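Long-range contact in putative peptidase (Bacteroides fragilis, PDB 5DYN), which is a clostripain-family cysteine protease that probably activates the Bacteroides fragilis toxin, the chain here being its C-terminal portion: residues F140-M146 with R162-I167. Residue numbers count along the deposited sequence, not the author numbering.
Sequences FDLSGVM and RFIYQI. With NA (sodium ion), chain I.
A loop lies along one flank of a helix here: residues 140-146, without regular structure, follow helix 130-133 and run antiparallel to helix 160-167, Val145 nearest Arg162 (CA atoms 5.3 Å apart) and Phe140 nearest Ile167 (8.6 Å). Gln166, chi1 t, reaches across, and its NE2 donates to two loop carbonyls, Asp141 O at 2.6 Å and Ser143 O at 2.9 Å. Asp141 O lies just before a type II beta turn, Leu142 to Val145, and Ser143 O is the carbonyl of its central peptide; Val145 N to Leu142 O (3.1 Å) closes the turn, and Gly144 supplies the positive phi (91°) needed at its third position. Gly144 O binds a sodium ion at 2.5 Å, together with Asn205 and Asp207. Beside the two hydrogen bonds the contact is apolar. Phe163, chi1 t, sets its ring edge against the face of Phe140 (chi1 m) in a T-shaped stack, centroids 5.4 Å apart and planes at 76°, while Leu142 CD2 meets Phe163 CD1 at 4.1 Å. Val145 wedges against the helix, CG1 lying 4.0 Å from Arg162 CB and CG2 3.7 Å from Arg162 O. Ile215 touches both phenylalanines, Trp243 meets the Phe140 ring, and strand 158-159, just ahead of the helix, hydrogen-bonds through the backbone of Asp159 to that of Met146.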
ATOM      1  N   PHE B 140     -10.497  20.328 -13.387  1.00 46.66           N
ATOM      2  CA  PHE B 140      -9.161  20.903 -13.396  1.00 48.75           C
ATOM      3  C   PHE B 140      -8.455  20.673 -14.731  1.00 44.97           C
ATOM      4  O   PHE B 140      -8.792  19.749 -15.471  1.00 47.60           O
ATOM      5  CB  PHE B 140      -8.327  20.317 -12.251  1.00 44.65           C
ATOM      6  CG  PHE B 140      -8.850  20.657 -10.879  1.00 44.86           C
ATOM      7  CD1 PHE B 140      -9.898  19.940 -10.319  1.00 42.24           C
ATOM      8  CD2 PHE B 140      -8.284  21.689 -10.143  1.00 38.08           C
ATOM      9  CE1 PHE B 140     -10.375  20.247  -9.054  1.00 34.34           C
ATOM     10  CE2 PHE B 140      -8.756  22.004  -8.879  1.00 39.15           C
ATOM     11  CZ  PHE B 140      -9.805  21.281  -8.333  1.00 38.95           C
ATOM     12  N   ASP B 141      -7.488  21.530 -15.037  1.00 46.99           N
ATOM     13  CA  ASP B 141      -6.598  21.316 -16.172  1.00 49.64           C
ATOM     14  C   ASP B 141      -5.418  20.469 -15.703  1.00 49.62           C
ATOM     15  O   ASP B 141      -4.424  20.993 -15.201  1.00 52.09           O
ATOM     16  CB  ASP B 141      -6.125  22.653 -16.752  1.00 43.33           C
ATOM     17  CG  ASP B 141      -5.224  22.485 -17.963  1.00 56.29           C
ATOM     18  OD1 ASP B 141      -5.271  21.414 -18.608  1.00 53.35           O
ATOM     19  OD2 ASP B 141      -4.472  23.433 -18.276  1.00 59.84           O
ATOM     20  N   LEU B 142      -5.537  19.154 -15.861  1.00 46.62           N
ATOM     21  CA  LEU B 142      -4.605  18.222 -15.234  1.00 43.75           C
ATOM     22  C   LEU B 142      -3.511  17.705 -16.160  1.00 44.53           C
ATOM     23  O   LEU B 142      -2.862  16.702 -15.858  1.00 45.49           O
ATOM     24  CB  LEU B 142      -5.373  17.034 -14.655  1.00 38.87           C
ATOM     25  CG  LEU B 142      -6.298  17.365 -13.487  1.00 37.49           C
ATOM     26  CD1 LEU B 142      -7.047  16.126 -13.032  1.00 34.65           C
ATOM     27  CD2 LEU B 142      -5.491  17.965 -12.349  1.00 35.45           C
ATOM     28  N   SER B 143      -3.309  18.379 -17.285  1.00 47.20           N
ATOM     29  CA  SER B 143      -2.228  18.009 -18.189  1.00 51.31           C
ATOM     30  C   SER B 143      -0.898  18.274 -17.496  1.00 48.88           C
ATOM     31  O   SER B 143      -0.706  19.329 -16.893  1.00 47.91           O
ATOM     32  CB  SER B 143      -2.322  18.783 -19.506  1.00 46.60           C
ATOM     33  OG  SER B 143      -2.361  20.179 -19.273  1.00 49.80           O
ATOM     34  N   GLY B 144       0.010  17.307 -17.566  1.00 39.34           N
ATOM     35  CA  GLY B 144       1.296  17.440 -16.906  1.00 37.64           C
ATOM     36  C   GLY B 144       1.286  16.888 -15.494  1.00 39.75           C
ATOM     37  O   GLY B 144       2.341  16.649 -14.906  1.00 38.68           O
ATOM     38  N   VAL B 145       0.093  16.691 -14.941  1.00 38.90           N
ATOM     39  CA  VAL B 145      -0.039  16.067 -13.629  1.00 35.70           C
ATOM     40  C   VAL B 145      -0.143  14.558 -13.791  1.00 31.02           C
ATOM     41  O   VAL B 145      -1.148  14.054 -14.293  1.00 29.37           O
ATOM     42  CB  VAL B 145      -1.273  16.579 -12.861  1.00 36.66           C
ATOM     43  CG1 VAL B 145      -1.365  15.899 -11.501  1.00 32.22           C
ATOM     44  CG2 VAL B 145      -1.221  18.090 -12.707  1.00 32.05           C
ATOM     45  N   MET B 146       0.903  13.849 -13.375  1.00 34.17           N
ATOM     46  CA  MET B 146       0.970  12.397 -13.519  1.00 29.24           C
ATOM     47  C   MET B 146      -0.277  11.723 -12.978  1.00 32.38           C
ATOM     48  O   MET B 146      -0.692  11.978 -11.846  1.00 28.14           O
ATOM     49  CB  MET B 146       2.199  11.832 -12.805  1.00 31.76           C
ATOM     50  CG  MET B 146       2.270  10.306 -12.823  1.00 28.17           C
ATOM     51  SD  MET B 146       2.435   9.646 -14.497  1.00 41.60           S
ATOM     52  CE  MET B 146       2.261   7.886 -14.199  1.00 31.39           C
ATOM     53  N   ARG B 162       2.448  17.110  -7.887  1.00 34.98           N
ATOM     54  CA  ARG B 162       2.264  17.764  -9.177  1.00 35.52           C
ATOM     55  C   ARG B 162       0.928  18.496  -9.248  1.00 34.57           C
ATOM     56  O   ARG B 162       0.799  19.504  -9.944  1.00 34.34           O
ATOM     57  CB  ARG B 162       2.377  16.748 -10.314  1.00 35.78           C
ATOM     58  CG  ARG B 162       3.775  16.181 -10.505  1.00 35.87           C
ATOM     59  CD  ARG B 162       4.752  17.245 -10.990  1.00 37.42           C
ATOM     60  NE  ARG B 162       5.327  18.017  -9.893  1.00 37.60           N
ATOM     61  CZ  ARG B 162       6.112  19.078 -10.053  1.00 39.93           C
ATOM     62  NH1 ARG B 162       6.423  19.503 -11.270  1.00 29.81           N
ATOM     63  NH2 ARG B 162       6.587  19.715  -8.991  1.00 37.34           N
ATOM     64  N   PHE B 163      -0.063  17.990  -8.521  1.00 29.43           N
ATOM     65  CA  PHE B 163      -1.367  18.640  -8.458  1.00 32.36           C
ATOM     66  C   PHE B 163      -1.296  19.967  -7.698  1.00 31.64           C
ATOM     67  O   PHE B 163      -1.861  20.973  -8.137  1.00 31.90           O
ATOM     68  CB  PHE B 163      -2.397  17.712  -7.810  1.00 29.81           C
ATOM     69  CG  PHE B 163      -3.701  18.385  -7.486  1.00 31.51           C
ATOM     70  CD1 PHE B 163      -4.524  18.855  -8.497  1.00 27.54           C
ATOM     71  CD2 PHE B 163      -4.105  18.544  -6.170  1.00 31.74           C
ATOM     72  CE1 PHE B 163      -5.725  19.477  -8.201  1.00 36.43           C
ATOM     73  CE2 PHE B 163      -5.308  19.165  -5.867  1.00 38.44           C
ATOM     74  CZ  PHE B 163      -6.117  19.633  -6.884  1.00 34.13           C
ATOM     75  N   ILE B 164      -0.608  19.969  -6.560  1.00 30.22           N
ATOM     76  CA  ILE B 164      -0.435  21.195  -5.786  1.00 37.13           C
ATOM     77  C   ILE B 164       0.397  22.185  -6.596  1.00 34.45           C
ATOM     78  O   ILE B 164       0.137  23.389  -6.584  1.00 37.43           O
ATOM     79  CB  ILE B 164       0.237  20.935  -4.414  1.00 37.81           C
ATOM     80  CG1 ILE B 164      -0.595  19.956  -3.586  1.00 38.65           C
ATOM     81  CG2 ILE B 164       0.393  22.230  -3.636  1.00 33.35           C
ATOM     82  CD1 ILE B 164      -1.980  20.469  -3.246  1.00 32.48           C
ATOM     83  N   TYR B 165       1.385  21.663  -7.314  1.00 31.56           N
ATOM     84  CA  TYR B 165       2.221  22.480  -8.186  1.00 35.63           C
ATOM     85  C   TYR B 165       1.393  23.144  -9.285  1.00 36.33           C
ATOM     86  O   TYR B 165       1.608  24.308  -9.625  1.00 35.56           O
ATOM     87  CB  TYR B 165       3.330  21.631  -8.807  1.00 37.82           C
ATOM     88  CG  TYR B 165       4.310  22.422  -9.643  1.00 37.47           C
ATOM     89  CD1 TYR B 165       5.445  22.978  -9.070  1.00 36.26           C
ATOM     90  CD2 TYR B 165       4.103  22.611 -11.005  1.00 38.40           C
ATOM     91  CE1 TYR B 165       6.345  23.699  -9.826  1.00 38.96           C
ATOM     92  CE2 TYR B 165       4.998  23.332 -11.770  1.00 38.92           C
ATOM     93  CZ  TYR B 165       6.116  23.873 -11.174  1.00 39.26           C
ATOM     94  OH  TYR B 165       7.014  24.591 -11.928  1.00 42.45           O
ATOM     95  N   GLN B 166       0.452  22.388  -9.836  1.00 34.67           N
ATOM     96  CA  GLN B 166      -0.401  22.876 -10.912  1.00 35.70           C
ATOM     97  C   GLN B 166      -1.268  24.048 -10.455  1.00 35.97           C
ATOM     98  O   GLN B 166      -1.286  25.104 -11.090  1.00 35.39           O
ATOM     99  CB  GLN B 166      -1.284  21.742 -11.435  1.00 32.35           C
ATOM    100  CG  GLN B 166      -2.049  22.064 -12.710  1.00 40.04           C
ATOM    101  CD  GLN B 166      -1.232  21.807 -13.961  1.00 49.24           C
ATOM    102  OE1 GLN B 166      -0.062  22.184 -14.042  1.00 55.72           O
ATOM    103  NE2 GLN B 166      -1.842  21.149 -14.940  1.00 44.30           N
ATOM    104  N   ILE B 167      -1.978  23.859  -9.348  1.00 37.32           N
ATOM    105  CA  ILE B 167      -2.946  24.849  -8.888  1.00 34.12           C
ATOM    106  C   ILE B 167      -2.282  26.081  -8.279  1.00 32.26           C
ATOM    107  O   ILE B 167      -2.900  27.140  -8.184  1.00 36.41           O
ATOM    108  CB  ILE B 167      -3.919  24.241  -7.860  1.00 36.55           C
ATOM    109  CG1 ILE B 167      -3.188  23.882  -6.566  1.00 29.60           C
ATOM    110  CG2 ILE B 167      -4.606  23.016  -8.445  1.00 33.34           C
ATOM    111  CD1 ILE B 167      -4.101  23.341  -5.493  1.00 32.24           C
TER
HETATM  112 NA    NA I 404       3.756  14.855 -13.835  1.00 36.93          NA